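PDB 1X9F: globin II, extracellular from Lumbricus terrestris, which probably binds and carries oxygen through its heme, as one globin subunit of the earthworm's extracellular erythrocruorin, and is seen here with carbon monoxide. Local coordinates for residues V12-W16 and I76-D80; F29-I33 and V116-Q120; Q40-S44 and N104-A108. All coordinates share one frame; numbering follows the deposited sequence.

Contact 1 of 3, residues V12-W16 and I76-D80; sequences VKSEW and ISTLD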
ATOM      1  N   VAL B  12      36.003   7.910  16.045  1.00 23.56           N
ATOM      2  CA  VAL B  12      36.477   6.531  16.030  1.00 24.92           C
ATOM      3  C   VAL B  12      35.375   5.537  16.398  1.00 28.06           C
ATOM      4  O   VAL B  12      35.302   4.464  15.795  1.00 29.38           O
ATOM      5  CB  VAL B  12      37.735   6.324  16.906  1.00 24.44           C
ATOM      6  CG1 VAL B  12      38.116   4.847  16.971  1.00 17.04           C
ATOM      7  CG2 VAL B  12      38.902   7.138  16.361  1.00 21.21           C
ATOM      8  N   LYS B  13      34.517   5.885  17.364  1.00 27.29           N
ATOM      9  CA  LYS B  13      33.372   5.017  17.683  1.00 27.36           C
ATOM     10  C   LYS B  13      32.515   4.752  16.443  1.00 25.41           C
ATOM     11  O   LYS B  13      32.185   3.600  16.150  1.00 26.29           O
ATOM     12  CB  LYS B  13      32.519   5.591  18.823  1.00 25.43           C
ATOM     13  CG  LYS B  13      33.172   5.414  20.200  1.00 34.96           C
ATOM     14  CD  LYS B  13      32.273   5.970  21.322  1.00 41.02           C
ATOM     15  CE  LYS B  13      30.992   5.126  21.472  1.00 42.69           C
ATOM     16  NZ  LYS B  13      30.168   5.636  22.618  1.00 44.91           N
ATOM     17  N   SER B  14      32.182   5.807  15.706  1.00 24.32           N
ATOM     18  CA  SER B  14      31.347   5.675  14.509  1.00 23.94           C
ATOM     19  C   SER B  14      32.023   4.911  13.384  1.00 22.78           C
ATOM     20  O   SER B  14      31.420   4.017  12.780  1.00 21.48           O
ATOM     21  CB  SER B  14      30.914   7.045  13.991  1.00 22.53           C
ATOM     22  OG  SER B  14      29.876   7.571  14.795  1.00 28.52           O
ATOM     23  N   GLU B  15      33.268   5.279  13.091  1.00 21.77           N
ATOM     24  CA  GLU B  15      33.998   4.643  12.013  1.00 21.80           C
ATOM     25  C   GLU B  15      34.272   3.180  12.325  1.00 21.95           C
ATOM     26  O   GLU B  15      34.289   2.346  11.418  1.00 22.36           O
ATOM     27  CB  GLU B  15      35.258   5.442  11.685  1.00 22.81           C
ATOM     28  CG  GLU B  15      34.880   6.833  11.191  1.00 25.12           C
ATOM     29  CD  GLU B  15      36.057   7.709  10.833  1.00 30.46           C
ATOM     30  OE1 GLU B  15      35.817   8.777  10.227  1.00 30.81           O
ATOM     31  OE2 GLU B  15      37.211   7.344  11.152  1.00 29.79           O
ATOM     32  N   TRP B  16      34.441   2.858  13.608  1.00 20.84           N
ATOM     33  CA  TRP B  16      34.588   1.465  14.027  1.00 20.33           C
ATOM     34  C   TRP B  16      33.310   0.688  13.733  1.00 23.48           C
ATOM     35  O   TRP B  16      33.352  -0.375  13.111  1.00 24.24           O
ATOM     36  CB  TRP B  16      34.961   1.362  15.512  1.00 18.87           C
ATOM     37  CG  TRP B  16      34.878  -0.036  16.052  1.00 16.12           C
ATOM     38  CD1 TRP B  16      33.900  -0.543  16.863  1.00 17.87           C
ATOM     39  CD2 TRP B  16      35.790  -1.115  15.802  1.00 14.69           C
ATOM     40  NE1 TRP B  16      34.148  -1.867  17.138  1.00 14.81           N
ATOM     41  CE2 TRP B  16      35.302  -2.245  16.501  1.00 12.40           C
ATOM     42  CE3 TRP B  16      36.978  -1.245  15.062  1.00 15.74           C
ATOM     43  CZ2 TRP B  16      35.958  -3.478  16.489  1.00 11.92           C
ATOM     44  CZ3 TRP B  16      37.631  -2.475  15.051  1.00 13.46           C
ATOM     45  CH2 TRP B  16      37.118  -3.573  15.760  1.00 16.86           C
ATOM     46  N   ILE B  76      36.902   0.633  22.299  1.00 19.91           N
ATOM     47  CA  ILE B  76      36.443   1.738  21.453  1.00 20.96           C
ATOM     48  C   ILE B  76      35.068   2.230  21.903  1.00 22.08           C
ATOM     49  O   ILE B  76      34.828   3.438  21.989  1.00 22.87           O
ATOM     50  CB  ILE B  76      36.424   1.325  19.962  1.00 20.13           C
ATOM     51  CG1 ILE B  76      37.857   1.155  19.439  1.00 20.27           C
ATOM     52  CG2 ILE B  76      35.661   2.357  19.125  1.00 17.89           C
ATOM     53  CD1 ILE B  76      37.954   0.541  18.051  1.00 20.87           C
ATOM     54  N   SER B  77      34.172   1.297  22.209  1.00 22.32           N
ATOM     55  CA  SER B  77      32.808   1.661  22.577  1.00 25.70           C
ATOM     56  C   SER B  77      32.744   2.488  23.858  1.00 25.39           C
ATOM     57  O   SER B  77      31.776   3.221  24.067  1.00 25.46           O
ATOM     58  CB  SER B  77      31.905   0.426  22.693  1.00 24.99           C
ATOM     59  OG  SER B  77      32.179  -0.307  23.875  1.00 28.41           O
ATOM     60  N   THR B  78      33.761   2.372  24.713  1.00 25.57           N
ATOM     61  CA  THR B  78      33.774   3.126  25.970  1.00 25.47           C
ATOM     62  C   THR B  78      34.876   4.171  26.045  1.00 26.31           C
ATOM     63  O   THR B  78      35.281   4.560  27.143  1.00 26.81           O
ATOM     64  CB  THR B  78      33.862   2.200  27.206  1.00 23.67           C
ATOM     65  OG1 THR B  78      35.078   1.442  27.154  1.00 27.17           O
ATOM     66  CG2 THR B  78      32.765   1.149  27.192  1.00 21.87           C
ATOM     67  N   LEU B  79      35.362   4.632  24.895  1.00 26.69           N
ATOM     68  CA  LEU B  79      36.309   5.746  24.888  1.00 28.46           C
ATOM     69  C   LEU B  79      35.711   6.958  25.590  1.00 30.46           C
ATOM     70  O   LEU B  79      36.434   7.765  26.178  1.00 31.58           O
ATOM     71  CB  LEU B  79      36.723   6.121  23.467  1.00 26.31           C
ATOM     72  CG  LEU B  79      37.749   5.202  22.807  1.00 27.87           C
ATOM     73  CD1 LEU B  79      37.854   5.509  21.327  1.00 24.23           C
ATOM     74  CD2 LEU B  79      39.114   5.298  23.477  1.00 24.72           C
ATOM     75  N   ASP B  80      34.387   7.067  25.537  1.00 32.28           N
ATOM     76  CA  ASP B  80      33.667   8.148  26.202  1.00 35.80           C
ATOM     77  C   ASP B  80      33.320   7.842  27.664  1.00 34.77           C
ATOM     78  O   ASP B  80      32.735   8.683  28.351  1.00 35.78           O
ATOM     79  CB  ASP B  80      32.403   8.512  25.414  1.00 35.85           C
ATOM     80  CG  ASP B  80      31.387   7.386  25.383  1.00 40.25           C
ATOM     81  OD1 ASP B  80      31.765   6.237  25.062  1.00 43.26           O
ATOM     82  OD2 ASP B  80      30.182   7.563  25.659  1.00 46.46           O
TER

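Contact 2 of 3, residues F29-I33 and V116-Q120; sequences FSQAI and VVAAQ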
ATOM      1  N   PHE B  29      37.258  -9.288   8.193  1.00 21.92           N
ATOM      2  CA  PHE B  29      37.825  -8.113   8.824  1.00 21.66           C
ATOM      3  C   PHE B  29      38.840  -8.483   9.910  1.00 23.50           C
ATOM      4  O   PHE B  29      39.948  -7.941   9.943  1.00 21.78           O
ATOM      5  CB  PHE B  29      36.685  -7.289   9.402  1.00 18.65           C
ATOM      6  CG  PHE B  29      37.111  -6.018  10.051  1.00 16.70           C
ATOM      7  CD1 PHE B  29      37.611  -4.965   9.295  1.00 17.11           C
ATOM      8  CD2 PHE B  29      36.966  -5.849  11.420  1.00 18.07           C
ATOM      9  CE1 PHE B  29      37.987  -3.767   9.901  1.00 20.80           C
ATOM     10  CE2 PHE B  29      37.341  -4.653  12.038  1.00 24.26           C
ATOM     11  CZ  PHE B  29      37.851  -3.612  11.274  1.00 16.15           C
ATOM     12  N   SER B  30      38.453  -9.409  10.786  1.00 22.78           N
ATOM     13  CA  SER B  30      39.338  -9.931  11.817  1.00 25.10           C
ATOM     14  C   SER B  30      40.617 -10.495  11.233  1.00 25.89           C
ATOM     15  O   SER B  30      41.695 -10.290  11.788  1.00 25.96           O
ATOM     16  CB  SER B  30      38.639 -11.046  12.592  1.00 26.71           C
ATOM     17  OG  SER B  30      37.594 -10.525  13.395  1.00 33.36           O
ATOM     18  N   GLN B  31      40.492 -11.219  10.121  1.00 26.12           N
ATOM     19  CA  GLN B  31      41.642 -11.876   9.493  1.00 27.17           C
ATOM     20  C   GLN B  31      42.553 -10.886   8.783  1.00 24.72           C
ATOM     21  O   GLN B  31      43.780 -10.990   8.872  1.00 23.98           O
ATOM     22  CB  GLN B  31      41.191 -12.941   8.494  1.00 27.55           C
ATOM     23  CG  GLN B  31      40.308 -14.007   9.088  1.00 30.28           C
ATOM     24  CD  GLN B  31      39.891 -15.029   8.057  1.00 36.24           C
ATOM     25  OE1 GLN B  31      40.627 -15.977   7.789  1.00 37.53           O
ATOM     26  NE2 GLN B  31      38.710 -14.842   7.478  1.00 32.82           N
ATOM     27  N   ALA B  32      41.941  -9.942   8.069  1.00 23.13           N
ATOM     28  CA  ALA B  32      42.666  -8.874   7.398  1.00 20.09           C
ATOM     29  C   ALA B  32      43.612  -8.165   8.368  1.00 20.62           C
ATOM     30  O   ALA B  32      44.772  -7.910   8.026  1.00 20.42           O
ATOM     31  CB  ALA B  32      41.695  -7.894   6.775  1.00 17.66           C
ATOM     32  N   ILE B  33      43.139  -7.880   9.583  1.00 20.39           N
ATOM     33  CA  ILE B  33      43.969  -7.195  10.581  1.00 22.57           C
ATOM     34  C   ILE B  33      45.167  -8.044  11.037  1.00 24.61           C
ATOM     35  O   ILE B  33      46.301  -7.545  11.052  1.00 23.75           O
ATOM     36  CB  ILE B  33      43.124  -6.686  11.786  1.00 24.79           C
ATOM     37  CG1 ILE B  33      42.187  -5.552  11.340  1.00 22.78           C
ATOM     38  CG2 ILE B  33      44.041  -6.183  12.908  1.00 23.16           C
ATOM     39  CD1 ILE B  33      41.020  -5.297  12.300  1.00 22.84           C
ATOM     40  N   VAL B 116      43.471  -1.657   7.530  1.00 21.98           N
ATOM     41  CA  VAL B 116      42.268  -2.375   7.180  1.00 20.67           C
ATOM     42  C   VAL B 116      41.053  -1.445   7.286  1.00 21.96           C
ATOM     43  O   VAL B 116      40.206  -1.440   6.393  1.00 23.65           O
ATOM     44  CB  VAL B 116      42.122  -3.658   8.030  1.00 21.69           C
ATOM     45  CG1 VAL B 116      40.852  -4.399   7.675  1.00 21.17           C
ATOM     46  CG2 VAL B 116      43.331  -4.572   7.824  1.00 21.40           C
ATOM     47  N   VAL B 117      40.989  -0.639   8.346  1.00 22.56           N
ATOM     48  CA  VAL B 117      39.902   0.331   8.499  1.00 21.61           C
ATOM     49  C   VAL B 117      39.882   1.343   7.346  1.00 24.06           C
ATOM     50  O   VAL B 117      38.816   1.611   6.783  1.00 25.07           O
ATOM     51  CB  VAL B 117      39.927   1.013   9.894  1.00 20.26           C
ATOM     52  CG1 VAL B 117      39.090   2.279   9.908  1.00 14.62           C
ATOM     53  CG2 VAL B 117      39.430   0.043  10.961  1.00 17.60           C
ATOM     54  N   ALA B 118      41.048   1.879   6.981  1.00 24.37           N
ATOM     55  CA  ALA B 118      41.163   2.768   5.817  1.00 25.86           C
ATOM     56  C   ALA B 118      40.589   2.140   4.543  1.00 27.92           C
ATOM     57  O   ALA B 118      39.893   2.809   3.776  1.00 28.96           O
ATOM     58  CB  ALA B 118      42.614   3.173   5.591  1.00 23.54           C
ATOM     59  N   ALA B 119      40.892   0.863   4.322  1.00 27.30           N
ATOM     60  CA  ALA B 119      40.385   0.145   3.158  1.00 27.82           C
ATOM     61  C   ALA B 119      38.869  -0.056   3.231  1.00 27.68           C
ATOM     62  O   ALA B 119      38.162   0.233   2.269  1.00 27.71           O
ATOM     63  CB  ALA B 119      41.092  -1.172   3.016  1.00 27.91           C
ATOM     64  N   GLN B 120      38.391  -0.544   4.377  1.00 28.46           N
ATOM     65  CA  GLN B 120      36.963  -0.723   4.663  1.00 31.65           C
ATOM     66  C   GLN B 120      36.088   0.502   4.401  1.00 32.64           C
ATOM     67  O   GLN B 120      34.976   0.378   3.886  1.00 32.60           O
ATOM     68  CB  GLN B 120      36.794  -1.110   6.129  1.00 33.45           C
ATOM     69  CG  GLN B 120      37.128  -2.545   6.432  1.00 39.03           C
ATOM     70  CD  GLN B 120      36.064  -3.484   5.935  1.00 44.27           C
ATOM     71  OE1 GLN B 120      34.873  -3.190   6.046  1.00 50.42           O
ATOM     72  NE2 GLN B 120      36.477  -4.617   5.387  1.00 44.95           N
TER

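Contact 3 of 3, residues Q40-S44 and N104-A108; sequences QVPES and NYFDA. With HEM (protoporphyrin IX containing Fe), chain O.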
ATOM      1  N   GLN B  40      53.799  -7.388   8.725  1.00 36.73           N
ATOM      2  CA  GLN B  40      54.690  -6.353   9.214  1.00 38.62           C
ATOM      3  C   GLN B  40      55.695  -6.846  10.254  1.00 37.66           C
ATOM      4  O   GLN B  40      56.857  -6.435  10.239  1.00 38.94           O
ATOM      5  CB  GLN B  40      53.905  -5.165   9.762  1.00 38.63           C
ATOM      6  CG  GLN B  40      54.836  -4.022  10.092  1.00 47.49           C
ATOM      7  CD  GLN B  40      54.125  -2.785  10.547  1.00 50.03           C
ATOM      8  OE1 GLN B  40      53.137  -2.370   9.942  1.00 51.19           O
ATOM      9  NE2 GLN B  40      54.634  -2.168  11.607  1.00 52.54           N
ATOM     10  N   VAL B  41      55.245  -7.716  11.156  1.00 37.53           N
ATOM     11  CA  VAL B  41      56.139  -8.320  12.138  1.00 36.63           C
ATOM     12  C   VAL B  41      55.934  -9.834  12.199  1.00 37.20           C
ATOM     13  O   VAL B  41      55.346 -10.358  13.154  1.00 37.64           O
ATOM     14  CB  VAL B  41      55.984  -7.693  13.542  1.00 36.91           C
ATOM     15  CG1 VAL B  41      56.674  -6.338  13.606  1.00 35.12           C
ATOM     16  CG2 VAL B  41      54.515  -7.594  13.951  1.00 34.85           C
ATOM     17  N   PRO B  42      56.436 -10.537  11.184  1.00 37.99           N
ATOM     18  CA  PRO B  42      56.249 -11.990  11.078  1.00 38.63           C
ATOM     19  C   PRO B  42      56.718 -12.759  12.310  1.00 38.47           C
ATOM     20  O   PRO B  42      56.220 -13.860  12.563  1.00 40.82           O
ATOM     21  CB  PRO B  42      57.086 -12.371   9.850  1.00 38.69           C
ATOM     22  CG  PRO B  42      58.000 -11.206   9.615  1.00 38.91           C
ATOM     23  CD  PRO B  42      57.236 -10.002  10.067  1.00 38.23           C
ATOM     24  N   GLU B  43      57.656 -12.187  13.062  1.00 39.99           N
ATOM     25  CA  GLU B  43      58.114 -12.764  14.327  1.00 40.71           C
ATOM     26  C   GLU B  43      56.981 -13.024  15.303  1.00 37.66           C
ATOM     27  O   GLU B  43      57.017 -13.994  16.065  1.00 36.99           O
ATOM     28  CB  GLU B  43      59.105 -11.817  15.002  1.00 42.98           C
ATOM     29  CG  GLU B  43      60.295 -11.437  14.143  1.00 55.52           C
ATOM     30  CD  GLU B  43      61.286 -12.575  13.991  1.00 68.25           C
ATOM     31  OE1 GLU B  43      60.873 -13.715  13.671  1.00 67.18           O
ATOM     32  OE2 GLU B  43      62.495 -12.327  14.189  1.00 73.28           O
ATOM     33  N   SER B  44      55.983 -12.143  15.281  1.00 36.24           N
ATOM     34  CA  SER B  44      54.914 -12.147  16.279  1.00 36.96           C
ATOM     35  C   SER B  44      54.027 -13.375  16.164  1.00 36.52           C
ATOM     36  O   SER B  44      53.347 -13.754  17.115  1.00 35.54           O
ATOM     37  CB  SER B  44      54.060 -10.888  16.138  1.00 36.77           C
ATOM     38  OG  SER B  44      53.338 -10.907  14.917  1.00 37.65           O
ATOM     39  N   ASN B 104      57.061  -2.960  19.644  1.00 35.76           N
ATOM     40  CA  ASN B 104      57.170  -3.218  18.225  1.00 34.38           C
ATOM     41  C   ASN B 104      55.937  -3.944  17.673  1.00 34.27           C
ATOM     42  O   ASN B 104      55.475  -3.649  16.561  1.00 31.55           O
ATOM     43  CB  ASN B 104      58.450  -4.042  18.067  1.00 36.15           C
ATOM     44  CG  ASN B 104      58.609  -4.636  16.706  1.00 39.52           C
ATOM     45  OD1 ASN B 104      58.484  -3.951  15.691  1.00 47.52           O
ATOM     46  ND2 ASN B 104      58.916  -5.926  16.667  1.00 46.07           N
ATOM     47  N   TYR B 105      55.392  -4.868  18.471  1.00 32.41           N
ATOM     48  CA  TYR B 105      54.218  -5.634  18.056  1.00 31.97           C
ATOM     49  C   TYR B 105      52.904  -4.871  18.173  1.00 32.06           C
ATOM     50  O   TYR B 105      52.132  -4.841  17.213  1.00 31.43           O
ATOM     51  CB  TYR B 105      54.108  -6.946  18.817  1.00 31.74           C
ATOM     52  CG  TYR B 105      55.174  -7.960  18.508  1.00 31.01           C
ATOM     53  CD1 TYR B 105      55.199  -9.168  19.195  1.00 29.13           C
ATOM     54  CD2 TYR B 105      56.160  -7.726  17.544  1.00 29.51           C
ATOM     55  CE1 TYR B 105      56.158 -10.118  18.939  1.00 30.76           C
ATOM     56  CE2 TYR B 105      57.135  -8.675  17.280  1.00 29.09           C
ATOM     57  CZ  TYR B 105      57.127  -9.869  17.984  1.00 32.95           C
ATOM     58  OH  TYR B 105      58.081 -10.829  17.746  1.00 33.56           O
ATOM     59  N   PHE B 106      52.636  -4.275  19.340  1.00 31.26           N
ATOM     60  CA  PHE B 106      51.459  -3.406  19.494  1.00 31.46           C
ATOM     61  C   PHE B 106      51.480  -2.355  18.414  1.00 32.06           C
ATOM     62  O   PHE B 106      50.436  -1.906  17.946  1.00 32.82           O
ATOM     63  CB  PHE B 106      51.433  -2.706  20.852  1.00 30.65           C
ATOM     64  CG  PHE B 106      51.083  -3.606  21.975  1.00 31.21           C
ATOM     65  CD1 PHE B 106      52.081  -4.155  22.759  1.00 29.56           C
ATOM     66  CD2 PHE B 106      49.757  -3.932  22.237  1.00 32.39           C
ATOM     67  CE1 PHE B 106      51.770  -5.000  23.801  1.00 29.23           C
ATOM     68  CE2 PHE B 106      49.436  -4.783  23.276  1.00 30.02           C
ATOM     69  CZ  PHE B 106      50.444  -5.319  24.061  1.00 29.59           C
ATOM     70  N   ASP B 107      52.690  -1.979  18.017  1.00 32.78           N
ATOM     71  CA  ASP B 107      52.883  -0.974  16.996  1.00 34.76           C
ATOM     72  C   ASP B 107      52.421  -1.443  15.614  1.00 32.76           C
ATOM     73  O   ASP B 107      51.721  -0.706  14.917  1.00 33.46           O
ATOM     74  CB  ASP B 107      54.344  -0.537  16.954  1.00 35.93           C
ATOM     75  CG  ASP B 107      54.530   0.758  16.203  1.00 45.34           C
ATOM     76  OD1 ASP B 107      54.157   1.817  16.751  1.00 55.67           O
ATOM     77  OD2 ASP B 107      55.037   0.817  15.062  1.00 51.42           O
ATOM     78  N   ALA B 108      52.806  -2.656  15.225  1.00 31.07           N
ATOM     79  CA  ALA B 108      52.369  -3.219  13.946  1.00 29.41           C
ATOM     80  C   ALA B 108      50.857  -3.442  13.919  1.00 29.82           C
ATOM     81  O   ALA B 108      50.198  -3.183  12.907  1.00 28.50           O
ATOM     82  CB  ALA B 108      53.102  -4.510  13.657  1.00 28.16           C
TER
HETATM   83  CHA HEM O 160      44.659 -12.835  23.622  1.00 20.41           C
HETATM   84  CHB HEM O 160      42.901  -8.315  23.044  1.00 20.04           C
HETATM   85  CHC HEM O 160      47.111  -6.914  20.984  1.00 17.94           C
HETATM   86  CHD HEM O 160      48.960 -11.382  21.789  1.00 16.55           C
HETATM   87  C1A HEM O 160      43.736 -11.691  23.567  1.00 19.81           C
HETATM   88  C2A HEM O 160      42.421 -11.835  24.002  1.00 21.33           C
HETATM   89  C3A HEM O 160      41.837 -10.502  23.843  1.00 21.79           C
HETATM   90  C4A HEM O 160      42.994  -9.741  23.328  1.00 19.47           C
HETATM   91  CMA HEM O 160      40.432 -10.038  24.136  1.00 18.23           C
HETATM   92  CAA HEM O 160      41.714 -13.083  24.466  1.00 24.08           C
HETATM   93  CBA HEM O 160      41.741 -13.278  25.968  1.00 28.75           C
HETATM   94  CGA HEM O 160      41.086 -14.616  26.219  1.00 32.66           C
HETATM   95  O1A HEM O 160      39.838 -14.701  26.173  1.00 38.78           O
HETATM   96  O2A HEM O 160      41.823 -15.597  26.452  1.00 34.26           O
HETATM   97  C1B HEM O 160      43.942  -7.521  22.398  1.00 17.96           C
HETATM   98  C2B HEM O 160      43.692  -6.212  22.045  1.00 17.59           C
HETATM   99  C3B HEM O 160      44.875  -5.853  21.491  1.00 20.01           C
HETATM  100  C4B HEM O 160      45.753  -6.913  21.522  1.00 20.00           C
HETATM  101  CMB HEM O 160      42.439  -5.393  22.226  1.00 16.72           C
HETATM  102  CAB HEM O 160      45.021  -4.620  21.005  1.00 18.44           C
HETATM  103  CBB HEM O 160      45.071  -3.372  20.584  1.00 23.72           C
HETATM  104  C1C HEM O 160      47.997  -8.084  20.984  1.00 18.46           C
HETATM  105  C2C HEM O 160      49.240  -8.006  20.388  1.00 15.34           C
HETATM  106  C3C HEM O 160      49.763  -9.257  20.616  1.00 19.91           C
HETATM  107  C4C HEM O 160      48.800  -9.990  21.313  1.00 15.91           C
HETATM  108  CMC HEM O 160      49.832  -6.801  19.695  1.00 22.11           C
HETATM  109  CAC HEM O 160      51.113  -9.698  20.173  1.00 22.34           C
HETATM  110  CBC HEM O 160      51.429  -9.617  18.871  1.00 21.57           C
HETATM  111  C1D HEM O 160      47.904 -12.214  22.405  1.00 18.96           C
HETATM  112  C2D HEM O 160      48.104 -13.568  22.667  1.00 18.02           C
HETATM  113  C3D HEM O 160      46.911 -14.022  23.180  1.00 17.18           C
HETATM  114  C4D HEM O 160      46.058 -12.818  23.179  1.00 18.55           C
HETATM  115  CMD HEM O 160      49.366 -14.366  22.438  1.00 20.43           C
HETATM  116  CAD HEM O 160      46.566 -15.408  23.664  1.00 19.72           C
HETATM  117  CBD HEM O 160      46.359 -16.364  22.501  1.00 24.88           C
HETATM  118  CGD HEM O 160      45.964 -17.692  23.095  1.00 24.92           C
HETATM  119  O1D HEM O 160      44.897 -17.783  23.739  1.00 29.13           O
HETATM  120  O2D HEM O 160      46.730 -18.661  22.925  1.00 32.81           O
HETATM  121  NA  HEM O 160      44.148 -10.436  23.199  1.00 19.43           N
HETATM  122  NB  HEM O 160      45.180  -7.992  22.105  1.00 14.12           N
HETATM  123  NC  HEM O 160      47.688  -9.264  21.588  1.00 16.89           N
HETATM  124  ND  HEM O 160      46.670 -11.721  22.691  1.00 18.51           N
HETATM  125 FE   HEM O 160      45.947  -9.838  22.465  1.00 24.19          FE
HETATM  126  O   HOH W   1      56.347  -2.201  13.616  1.00 21.57           O

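Contact 1 of 3, residues V12-W16 and I76-D80
The indole of W16 takes I76 over one of its faces. The methyl CD1 of I76 sits 3.9 Å from the centroid of the W16 five-membered ring, 30° off the normal, a CH-pi contact displaced to the rim. This puts it above CD2 of W16, at 3.5 Å, on the side of CG and CE3. NE1 of W16 is hydrogen-bonded to D73. The ring also stacks with Y20. The other flat group is the carboxylate of D80. Here NZ of K13 comes from above the plane and makes a salt bridge to OD1 of D80 at 3.0 Å. K13 runs straight as far as CD and then bends at chi3 (68°). That bend brings the ammonium back over the helix end, where it also makes a weak bond to the carbonyl O of S77 at 3.2 Å. Its positive charge has another mate in E27 of the neighbouring Globin III chain. V12 meets I76 and L79. Its CG1 lies 4.1 Å from CG2 of I76, a methyl that CB of W16 also approaches, and CD1 of L79 lies at the limit of contact. W130 of helix 127-142 packs against V12 and W16 beyond. Helix 6-20 thus rests on the C-terminal end of helix 59-77, the contact of helices A and E in the globin fold.

Contact 2 of 3, residues F29-I33 and V116-Q120
V116 overlaps three residues of helix 23-40: F29, A32 and I33. Its two methyls divide the work. CG1, anti to the backbone N, reaches CD1 of the F29 ring at 3.7 Å and touches CB of A32 as closely. CG2 goes to the backbone of A32, 3.6 Å from its carbonyl O. CG1 of I33 rests against CB and CG2 of V116, 3.8 Å from each, and these two side chains cross at about a right angle. The ring of F29 lies between the two helices. CG of F29 is anti to the backbone N (chi1 -178°), which carries the ring away from its own helix, across toward helix 103-121. V117 meets its far end in the plane of the ring, with CG2 of V117 at 4.0 Å from CZ of F29. One face of the ring carries CD1 of I33, from the same helix and off centre. CG of Q120 rests 3.8 Å from CE1 of F29, obliquely to the ring, with the amide following close behind. The amide plane is turned 75° from the ring. The side chains meet mainly through carbon, without a polar bond between the helices. L69 and Y20 also pack against F29. The axes of the two short segments pass 10.6 Å apart at 135°, a strongly tilted antiparallel crossing. It joins helix 23-40 to helix 103-121, the B and G helices of the globin fold.

Contact 3 of 3, residues Q40-S44 and N104-A108
The chain leaves helix 23-40 at V41 and turns past helix 103-121, bringing the CA of Q40 to 6.1 Å from the CA of A108. The turn is held from within. The carbonyl O of V41 accepts from both the backbone N and the hydroxyl OG of S44, the latter at 2.7 Å. That double grip closes the turn and sets the rotation of the S44 hydroxyl, leaving CB to face Y105. This CB stands over the centre of the Y105 ring, 3.6 Å from the centroid and 10° off the normal, a CH-pi contact. Y105 has CG anti to its carbonyl carbon (chi1 -68°), which sends the ring out from the helix toward the turn. Its OH reaches CB of E43, while L47 also packs against the side chain. V41 lies between the tyrosine and A108. Its CG2 touches CB of A108 at 3.4 Å and CD2 of Y105 at 4.0 Å, and its other methyl, CG1, runs by the amide of N104 in the opposite direction. Q40 extends across the helix, with NE2 3.4 Å from CA of A108, and gives a hydrogen bond to a water at 2.6 Å. That water is weakly bonded to the carbonyl O of N104. CB of Y105 is 3.8 Å from the heme vinyl carbon CBC. The heme methyl CMC lies over one face of the F106 ring, offset toward its rim. Replacing Y105 with an alanine would probably leave S44 without the ring it covers and open a gap between the turn, V41 and the heme vinyl group. Y105 and F106 belong to the heme pocket. The turn that ends the B helix packs on the G helix beside the heme edge of the globin fold.

How the contacts relate
Contacts 1 and 2 form one continuous patch. Their centres are 16 Å apart, and CZ3 of W16 meets CE2 of F29 at 3.7 Å, which carries the packing of helix 6-20 on to helix 23-40. Contacts 2 and 3 both use helix 103-121. Their nearest atoms are about 6 Å apart and do not touch. Contacts 1 and 3 lie on opposite sides of the chain's centre, with centres about 24 Å apart. Contact 3 holds Y105 and F106 of the heme pocket. The side chains of I76 and I33 each lie about 8 Å from a bound heme. Those of I33 and S44 are about 8 Å and 9 Å from the bound carbon monoxide.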